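Local coordinates for protein TadZ (Pseudomonas aeruginosa, PDB 4LDA) that probably takes part in pilus assembly and may bind and hydrolyse ATP as a whole, this part being its CheY-like N-terminal receiver domain, at residues A[4-9]-A[115-120]; A[17-22]-A[27-32]; A[35-40]-A[69-74]. One frame throughout, in Å; residues are numbered along the deposited sequence.

Contact 1. Residues A[4-9]-A[115-120]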
loop_
_atom_site.group_PDB
_atom_site.type_symbol
_atom_site.label_atom_id
_atom_site.label_comp_id
_atom_site.label_asym_id
_atom_site.label_seq_id
_atom_site.Cartn_x
_atom_site.Cartn_y
_atom_site.Cartn_z
ATOM N N GLN A 4 -0.550 -4.287 -13.400
ATOM C CA GLN A 4 -0.070 -3.103 -12.702
ATOM C C GLN A 4 1.210 -3.359 -11.984
ATOM O O GLN A 4 1.524 -4.501 -11.665
ATOM C CB GLN A 4 -1.108 -2.674 -11.640
ATOM C CG GLN A 4 -2.465 -2.216 -12.123
ATOM C CD GLN A 4 -3.472 -2.309 -11.005
ATOM O OE1 GLN A 4 -4.274 -3.262 -10.934
ATOM N NE2 GLN A 4 -3.404 -1.358 -10.085
ATOM N N ASN A 5 1.876 -2.279 -11.597
ATOM C CA ASN A 5 2.985 -2.326 -10.661
ATOM C C ASN A 5 2.479 -1.810 -9.338
ATOM O O ASN A 5 1.729 -0.834 -9.317
ATOM C CB ASN A 5 4.212 -1.546 -11.144
ATOM C CG ASN A 5 4.982 -2.202 -12.252
ATOM O OD1 ASN A 5 5.119 -3.439 -12.308
ATOM N ND2 ASN A 5 5.573 -1.376 -13.115
ATOM N N PHE A 6 2.795 -2.520 -8.252
ATOM C CA PHE A 6 2.455 -2.135 -6.881
ATOM C C PHE A 6 3.742 -1.904 -6.133
ATOM O O PHE A 6 4.722 -2.603 -6.413
ATOM C CB PHE A 6 1.593 -3.193 -6.178
ATOM C CG PHE A 6 0.484 -3.806 -6.999
ATOM C CD1 PHE A 6 -0.744 -3.174 -7.123
ATOM C CD2 PHE A 6 0.648 -5.043 -7.604
ATOM C CE1 PHE A 6 -1.765 -3.743 -7.877
ATOM C CE2 PHE A 6 -0.388 -5.620 -8.345
ATOM C CZ PHE A 6 -1.586 -4.968 -8.471
ATOM N N VAL A 7 3.771 -0.928 -5.210
ATOM C CA VAL A 7 4.962 -0.645 -4.409
ATOM C C VAL A 7 4.649 -1.082 -2.980
ATOM O O VAL A 7 3.530 -0.898 -2.525
ATOM C CB VAL A 7 5.422 0.835 -4.530
ATOM C CG1 VAL A 7 6.586 1.145 -3.603
ATOM C CG2 VAL A 7 5.827 1.131 -5.965
ATOM N N ALA A 8 5.622 -1.715 -2.305
ATOM C CA ALA A 8 5.428 -2.213 -0.953
ATOM C C ALA A 8 6.539 -1.800 0.007
ATOM O O ALA A 8 7.719 -2.064 -0.230
ATOM C CB ALA A 8 5.338 -3.725 -0.973
ATOM N N LEU A 9 6.126 -1.165 1.113
ATOM C CA LEU A 9 6.949 -0.808 2.260
ATOM C C LEU A 9 6.602 -1.804 3.335
ATOM O O LEU A 9 5.587 -1.651 4.008
ATOM C CB LEU A 9 6.725 0.646 2.705
ATOM C CG LEU A 9 7.025 1.735 1.724
ATOM C CD1 LEU A 9 6.381 3.033 2.167
ATOM C CD2 LEU A 9 8.528 1.889 1.569
ATOM N N GLY A 115 -9.379 -9.002 -4.782
ATOM C CA GLY A 115 -10.673 -8.344 -4.678
ATOM C C GLY A 115 -10.529 -6.858 -4.443
ATOM O O GLY A 115 -11.209 -6.056 -5.097
ATOM N N LEU A 116 -9.626 -6.482 -3.520
ATOM C CA LEU A 116 -9.306 -5.100 -3.194
ATOM C C LEU A 116 -8.731 -4.350 -4.408
ATOM O O LEU A 116 -9.127 -3.217 -4.652
ATOM C CB LEU A 116 -8.294 -5.090 -2.035
ATOM C CG LEU A 116 -7.589 -3.763 -1.689
ATOM C CD1 LEU A 116 -8.564 -2.704 -1.260
ATOM C CD2 LEU A 116 -6.593 -3.970 -0.621
ATOM N N ILE A 117 -7.819 -4.984 -5.166
ATOM C CA ILE A 117 -7.181 -4.403 -6.356
ATOM C C ILE A 117 -8.228 -4.192 -7.451
ATOM O O ILE A 117 -8.184 -3.156 -8.112
ATOM C CB ILE A 117 -5.993 -5.296 -6.829
ATOM C CG1 ILE A 117 -4.876 -5.293 -5.774
ATOM C CG2 ILE A 117 -5.452 -4.939 -8.215
ATOM C CD1 ILE A 117 -4.307 -3.905 -5.271
ATOM N N ARG A 118 -9.166 -5.144 -7.628
ATOM C CA ARG A 118 -10.305 -5.008 -8.551
ATOM C C ARG A 118 -11.122 -3.769 -8.240
ATOM O O ARG A 118 -11.414 -2.975 -9.150
ATOM C CB ARG A 118 -11.251 -6.221 -8.455
ATOM C CG ARG A 118 -11.091 -7.341 -9.463
ATOM C CD ARG A 118 -12.286 -8.291 -9.353
ATOM N NE ARG A 118 -13.532 -7.716 -9.895
ATOM C CZ ARG A 118 -14.522 -7.190 -9.174
ATOM N NH1 ARG A 118 -14.449 -7.163 -7.847
ATOM N NH2 ARG A 118 -15.598 -6.696 -9.774
ATOM N N ARG A 119 -11.503 -3.630 -6.928
ATOM C CA ARG A 119 -12.327 -2.545 -6.413
ATOM C C ARG A 119 -11.647 -1.200 -6.610
ATOM O O ARG A 119 -12.293 -0.270 -7.086
ATOM C CB ARG A 119 -12.680 -2.740 -4.930
ATOM C CG ARG A 119 -13.658 -3.872 -4.640
ATOM C CD ARG A 119 -14.217 -3.837 -3.212
ATOM N NE ARG A 119 -13.217 -3.715 -2.136
ATOM C CZ ARG A 119 -12.690 -4.736 -1.466
ATOM N NH1 ARG A 119 -13.044 -5.985 -1.756
ATOM N NH2 ARG A 119 -11.810 -4.518 -0.494
ATOM N N LEU A 120 -10.346 -1.110 -6.281
ATOM C CA LEU A 120 -9.568 0.117 -6.429
ATOM C C LEU A 120 -9.384 0.512 -7.903
ATOM O O LEU A 120 -9.284 1.713 -8.185
ATOM C CB LEU A 120 -8.204 -0.023 -5.766
ATOM C CG LEU A 120 -8.149 -0.091 -4.240
ATOM C CD1 LEU A 120 -6.725 -0.352 -3.800
ATOM C CD2 LEU A 120 -8.687 1.184 -3.583
HETATM O O HOH W 1 -6.065 -1.378 -8.392
#

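Contact 2. Residues A[17-22]-A[27-32]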
loop_
_atom_site.group_PDB
_atom_site.type_symbol
_atom_site.label_atom_id
_atom_site.label_comp_id
_atom_site.label_asym_id
_atom_site.label_seq_id
_atom_site.Cartn_x
_atom_site.Cartn_y
_atom_site.Cartn_z
ATOM N N ASP A 17 6.532 -11.448 0.267
ATOM C CA ASP A 17 6.223 -12.714 -0.391
ATOM C C ASP A 17 4.715 -12.916 -0.494
ATOM O O ASP A 17 4.238 -13.291 -1.558
ATOM C CB ASP A 17 6.868 -13.899 0.346
ATOM C CG ASP A 17 8.378 -13.948 0.240
ATOM O OD1 ASP A 17 8.918 -13.492 -0.795
ATOM O OD2 ASP A 17 9.023 -14.499 1.162
ATOM N N TRP A 18 3.971 -12.636 0.600
ATOM C CA TRP A 18 2.514 -12.737 0.696
ATOM C C TRP A 18 1.839 -11.809 -0.334
ATOM O O TRP A 18 0.932 -12.238 -1.053
ATOM C CB TRP A 18 2.054 -12.407 2.126
ATOM C CG TRP A 18 0.574 -12.140 2.295
ATOM C CD1 TRP A 18 -0.445 -13.047 2.230
ATOM C CD2 TRP A 18 -0.024 -10.896 2.695
ATOM N NE1 TRP A 18 -1.639 -12.430 2.500
ATOM C CE2 TRP A 18 -1.411 -11.109 2.790
ATOM C CE3 TRP A 18 0.475 -9.602 2.918
ATOM C CZ2 TRP A 18 -2.306 -10.084 3.152
ATOM C CZ3 TRP A 18 -0.413 -8.585 3.250
ATOM C CH2 TRP A 18 -1.781 -8.833 3.389
ATOM N N LEU A 19 2.333 -10.575 -0.454
ATOM C CA LEU A 19 1.829 -9.625 -1.436
ATOM C C LEU A 19 2.113 -10.089 -2.865
ATOM O O LEU A 19 1.184 -10.112 -3.672
ATOM C CB LEU A 19 2.429 -8.224 -1.225
ATOM C CG LEU A 19 1.984 -7.426 -0.003
ATOM C CD1 LEU A 19 2.790 -6.160 0.111
ATOM C CD2 LEU A 19 0.494 -7.105 -0.043
ATOM N N GLN A 20 3.377 -10.469 -3.173
ATOM C CA GLN A 20 3.821 -10.901 -4.502
ATOM C C GLN A 20 3.074 -12.130 -4.997
ATOM O O GLN A 20 2.684 -12.166 -6.166
ATOM C CB GLN A 20 5.330 -11.188 -4.518
ATOM C CG GLN A 20 6.158 -9.916 -4.573
ATOM C CD GLN A 20 7.656 -10.076 -4.432
ATOM O OE1 GLN A 20 8.161 -11.051 -3.872
ATOM N NE2 GLN A 20 8.394 -9.035 -4.791
ATOM N N ASN A 21 2.889 -13.129 -4.125
ATOM C CA ASN A 21 2.224 -14.386 -4.459
ATOM C C ASN A 21 0.739 -14.195 -4.655
ATOM O O ASN A 21 0.194 -14.750 -5.605
ATOM C CB ASN A 21 2.473 -15.446 -3.374
ATOM C CG ASN A 21 3.901 -15.967 -3.316
ATOM O OD1 ASN A 21 4.677 -15.890 -4.285
ATOM N ND2 ASN A 21 4.275 -16.550 -2.191
ATOM N N SER A 22 0.087 -13.411 -3.780
ATOM C CA SER A 22 -1.349 -13.145 -3.850
ATOM C C SER A 22 -1.717 -12.319 -5.076
ATOM O O SER A 22 -2.769 -12.582 -5.683
ATOM C CB SER A 22 -1.821 -12.413 -2.595
ATOM O OG SER A 22 -1.510 -13.133 -1.415
ATOM N N GLY A 27 -0.475 -8.246 -11.237
ATOM C CA GLY A 27 0.705 -7.482 -11.608
ATOM C C GLY A 27 1.930 -7.840 -10.816
ATOM O O GLY A 27 2.065 -8.978 -10.369
ATOM N N GLN A 28 2.831 -6.857 -10.631
ATOM C CA GLN A 28 4.149 -7.001 -9.974
ATOM C C GLN A 28 4.260 -6.168 -8.707
ATOM O O GLN A 28 3.856 -5.020 -8.711
ATOM C CB GLN A 28 5.256 -6.573 -10.945
ATOM C CG GLN A 28 5.286 -7.379 -12.235
ATOM C CD GLN A 28 4.190 -7.038 -13.212
ATOM O OE1 GLN A 28 3.553 -7.915 -13.784
ATOM N NE2 GLN A 28 3.908 -5.761 -13.386
ATOM N N VAL A 29 4.813 -6.741 -7.633
ATOM C CA VAL A 29 4.979 -6.036 -6.362
ATOM C C VAL A 29 6.462 -5.681 -6.259
ATOM O O VAL A 29 7.319 -6.555 -6.125
ATOM C CB VAL A 29 4.432 -6.806 -5.118
ATOM C CG1 VAL A 29 4.577 -5.976 -3.844
ATOM C CG2 VAL A 29 2.963 -7.216 -5.315
ATOM N N VAL A 30 6.748 -4.394 -6.432
ATOM C CA VAL A 30 8.067 -3.786 -6.370
ATOM C C VAL A 30 8.358 -3.428 -4.914
ATOM O O VAL A 30 7.577 -2.670 -4.313
ATOM C CB VAL A 30 8.142 -2.537 -7.307
ATOM C CG1 VAL A 30 9.459 -1.786 -7.154
ATOM C CG2 VAL A 30 7.896 -2.909 -8.763
ATOM N N PRO A 31 9.439 -3.972 -4.309
ATOM C CA PRO A 31 9.778 -3.564 -2.931
ATOM C C PRO A 31 10.381 -2.160 -2.927
ATOM O O PRO A 31 11.003 -1.765 -3.907
ATOM C CB PRO A 31 10.793 -4.624 -2.496
ATOM C CG PRO A 31 11.469 -5.040 -3.772
ATOM C CD PRO A 31 10.468 -4.874 -4.882
ATOM N N ALA A 32 10.185 -1.400 -1.866
ATOM C CA ALA A 32 10.759 -0.056 -1.818
ATOM C C ALA A 32 11.807 0.054 -0.716
ATOM O O ALA A 32 12.548 1.040 -0.651
ATOM C CB ALA A 32 9.667 0.963 -1.611
#

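Contact 3. Residues A[35-40]-A[69-74]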
loop_
_atom_site.group_PDB
_atom_site.type_symbol
_atom_site.label_atom_id
_atom_site.label_comp_id
_atom_site.label_asym_id
_atom_site.label_seq_id
_atom_site.Cartn_x
_atom_site.Cartn_y
_atom_site.Cartn_z
ATOM N N ALA A 35 13.068 3.598 2.142
ATOM C CA ALA A 35 12.964 4.704 1.204
ATOM C C ALA A 35 12.374 5.958 1.833
ATOM O O ALA A 35 11.410 5.882 2.600
ATOM C CB ALA A 35 12.106 4.289 0.023
ATOM N N SER A 36 12.970 7.123 1.480
ATOM C CA SER A 36 12.511 8.452 1.884
ATOM C C SER A 36 11.319 8.851 1.016
ATOM O O SER A 36 11.032 8.161 0.035
ATOM C CB SER A 36 13.637 9.473 1.774
ATOM O OG SER A 36 13.983 9.719 0.425
ATOM N N LEU A 37 10.631 9.956 1.355
ATOM C CA LEU A 37 9.470 10.414 0.587
ATOM C C LEU A 37 9.868 10.695 -0.863
ATOM O O LEU A 37 9.190 10.214 -1.769
ATOM C CB LEU A 37 8.840 11.672 1.237
ATOM C CG LEU A 37 7.608 12.281 0.545
ATOM C CD1 LEU A 37 6.452 11.293 0.460
ATOM C CD2 LEU A 37 7.162 13.533 1.244
ATOM N N GLU A 38 10.997 11.412 -1.067
ATOM C CA GLU A 38 11.529 11.777 -2.380
ATOM C C GLU A 38 11.861 10.527 -3.212
ATOM O O GLU A 38 11.472 10.464 -4.384
ATOM C CB GLU A 38 12.760 12.702 -2.276
ATOM C CG GLU A 38 13.869 12.340 -1.295
ATOM C CD GLU A 38 15.107 13.217 -1.350
ATOM O OE1 GLU A 38 15.268 13.965 -2.342
ATOM O OE2 GLU A 38 15.947 13.106 -0.428
ATOM N N GLU A 39 12.545 9.534 -2.597
ATOM C CA GLU A 39 12.935 8.254 -3.223
ATOM C C GLU A 39 11.703 7.447 -3.604
ATOM O O GLU A 39 11.626 6.909 -4.713
ATOM C CB GLU A 39 13.837 7.419 -2.288
ATOM C CG GLU A 39 15.221 8.004 -2.061
ATOM C CD GLU A 39 16.112 7.320 -1.038
ATOM O OE1 GLU A 39 15.589 6.544 -0.204
ATOM O OE2 GLU A 39 17.332 7.610 -1.031
ATOM N N LEU A 40 10.731 7.390 -2.686
ATOM C CA LEU A 40 9.471 6.673 -2.843
ATOM C C LEU A 40 8.621 7.279 -3.965
ATOM O O LEU A 40 8.031 6.537 -4.731
ATOM C CB LEU A 40 8.735 6.734 -1.517
ATOM C CG LEU A 40 7.730 5.662 -1.243
ATOM C CD1 LEU A 40 8.374 4.294 -1.289
ATOM C CD2 LEU A 40 7.138 5.872 0.112
ATOM N N GLU A 69 1.041 10.681 4.947
ATOM C CA GLU A 69 0.559 12.064 4.855
ATOM C C GLU A 69 1.263 12.822 3.710
ATOM O O GLU A 69 0.589 13.492 2.924
ATOM C CB GLU A 69 0.761 12.802 6.190
ATOM C CG GLU A 69 -0.188 12.361 7.299
ATOM C CD GLU A 69 0.044 12.910 8.699
ATOM O OE1 GLU A 69 0.864 13.844 8.858
ATOM O OE2 GLU A 69 -0.609 12.402 9.642
ATOM N N GLY A 70 2.589 12.660 3.609
ATOM C CA GLY A 70 3.425 13.260 2.571
ATOM C C GLY A 70 3.147 12.735 1.175
ATOM O O GLY A 70 3.098 13.517 0.217
ATOM N N LEU A 71 2.972 11.403 1.056
ATOM C CA LEU A 71 2.648 10.708 -0.199
ATOM C C LEU A 71 1.300 11.146 -0.758
ATOM O O LEU A 71 1.207 11.465 -1.938
ATOM C CB LEU A 71 2.621 9.176 -0.007
ATOM C CG LEU A 71 3.931 8.463 0.101
ATOM C CD1 LEU A 71 3.738 7.102 0.711
ATOM C CD2 LEU A 71 4.613 8.369 -1.245
ATOM N N VAL A 72 0.260 11.121 0.091
ATOM C CA VAL A 72 -1.122 11.469 -0.237
ATOM C C VAL A 72 -1.183 12.986 -0.646
ATOM O O VAL A 72 -1.907 13.327 -1.586
ATOM C CB VAL A 72 -2.054 11.095 0.946
ATOM C CG1 VAL A 72 -3.424 11.741 0.832
ATOM C CG2 VAL A 72 -2.195 9.579 1.047
ATOM N N SER A 73 -0.367 13.853 -0.015
ATOM C CA SER A 73 -0.279 15.270 -0.388
ATOM C C SER A 73 0.292 15.428 -1.799
ATOM O O SER A 73 -0.273 16.163 -2.615
ATOM C CB SER A 73 0.585 16.053 0.603
ATOM O OG SER A 73 0.007 16.123 1.896
ATOM N N ALA A 74 1.399 14.720 -2.082
ATOM C CA ALA A 74 2.113 14.781 -3.353
ATOM C C ALA A 74 1.354 14.064 -4.484
ATOM O O ALA A 74 1.334 14.563 -5.607
ATOM C CB ALA A 74 3.495 14.173 -3.192
#

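Contact 1. Residues A[4-9]-A[115-120]
Ile117 meets Phe6 and Gln4 with both branches of its side chain, the two strand residues lying on the same face of strand 4-9. The CD1 methyl at the end of the longer branch comes within 3.6 Å of Phe6 CE1 and approaches the ring obliquely. The CG2 methyl serves two neighbours at once: it sits 3.9 Å from Phe6 CZ and 3.4 Å from OE1 of Gln4. This forking follows from the first torsion of Ile117 (chi1 -66°), which sets CG2 anti to the backbone N and swings CG1 with its methyl toward the CD1-CE1 side of the ring. Phe6 and Ile117 reach out from opposite directions, one from the sheet and one from the helix, whereas the Gln4 chain slides past the isoleucine.

The Gln4 amide thereby lies at the margin of the apolar patch. Its oxygen borders the Ile117 methyl, while NE2 donates a hydrogen bond to a water 3.2 Å away, which in turn donates to Ile117 O at 2.8 Å, so a polar bridge runs beside the methyl contacts and ties the side chain of the strand residue to the helix backbone.

In the CheY-like fold of this domain, the contact joins the first strand to the last helix, 110-121, which covers one face of the parallel sheet. Strand 4-9 is held by backbone bonds to strand 27-31 and strand 51-55, which fixes the place of Phe6; its ring also packs on Val51 and Phe53. The helix is positioned from the neighbouring side by Leu116, which rests on Asp102 and Ile104 of strand 102-104, and Ile117 itself is backed by Leu23. Val7, next along the strand after Phe6, turns to the other face and packs on helix 37-47.

Contact 2. Residues A[17-22]-A[27-32]
Within the beta-alpha-beta unit made of strand 4-9, helix 13-22 and strand 27-31, Gln20 and Val29 join the helix to the strand that follows it. Gln20 NE2 donates an N-H to Val29 O at 3.0 Å, and the bond is nearly straight, with an N-H...O angle of 173°. The acceptor lies in the plane of the amide, but the donor is tilted by 21° from the plane of the carbonyl it reaches.

The glutamine chain runs extended beyond CG and crosses the valine obliquely on its way. Its CG packs 3.6 Å from Val29 CB, so the aliphatic part of the side chain covers the valine while the amide grips the same residue's backbone. Both methyls of Val29 meet Leu19: CG2 lies 3.8 Å from its backbone O, and CG1, set anti to the valine's own backbone N (chi1 -177°), lies 4.1 Å from its CB.

Strand 27-31 is an outermost strand of the parallel sheet in this CheY-like domain. Its backbone bonds to strand 4-9 are made by Gln28 and Val30, which leaves Val29 O pointing to the side where this chain offers no further strand, and there the Gln20 amide takes the role of partner. Further in, Leu19 and Val29 both rest on Ala8 of strand 4-9, so the two side chains pack together on the strand beneath the helix.

Along the far side of the helix turn, Trp18 O accepts two hydrogen bonds, from Ser22 N and, at 2.6 Å, from Ser22 OG, which reach it from opposite faces of its carbonyl plane. Ser22 and Trp18 also touch Leu113 of helix 110-121. The Trp18 indole is fixed by a hydrogen bond from NE1 to Ala108 O and by an edge-to-face stack with Tyr106.

Contact 3. Residues A[35-40]-A[69-74]
At the capped N-terminal start of helix 37-47, Leu37 and Leu40 lean on Gly70 and Leu71 of helix 61-74. Leu37 CD1 comes down on bare backbone, 3.5 Å from Leu71 N and 3.7 Å from Gly70 C; Gly70 has no side chain in the way, and the leucine tip can therefore rest directly on the helix. The same methyl touches Leu71 CG at 3.8 Å. A chi1 of 180°, which turns CG away from the backbone N, carries the methyls of Leu37 out to Gly70 and Leu71.

One turn of helix deeper, Leu40 and Leu71 cross at about a right angle, with Leu40 CD2 3.7 Å from Leu71 CD1. Both leucines also pack on Leu52 of strand 51-55.

Ser36 and Glu39 form a capping box: Ser36 N donates to Glu39 OE1 at 3.2 Å, and the return bond from Glu39 N to Ser36 OG is weak. This box helps to define the first turn that carries Leu37 and Leu40. Two neighbouring helices meeting through leucines above the central parallel strands are characteristic of one helical layer of the alpha-beta-alpha sandwich of the CheY-like receiver fold.

Contacts 1 and 2 are buried and share strand neighbours: strands 4-9 and 27-31 are bonded side by side, Phe6 O to Val30 N at 2.7 Å. Their helices cover one face of the sheet, whereas contact 3, only partly buried, pairs two helices on the other. Its Leu40 still reaches strand 4-9, CD2 lying 3.6 Å from Leu9 CD1, and the loop after strand 27-31, CD1 lying 3.6 Å from Ala32 CB. The chemistry changes with place: a water bridge skirts the apolar core of contact 1, a direct amide-to-backbone bond marks the sheet edge in contact 2, and contact 3 has no hydrogen bond between its segments, its polar bonds staying within each segment.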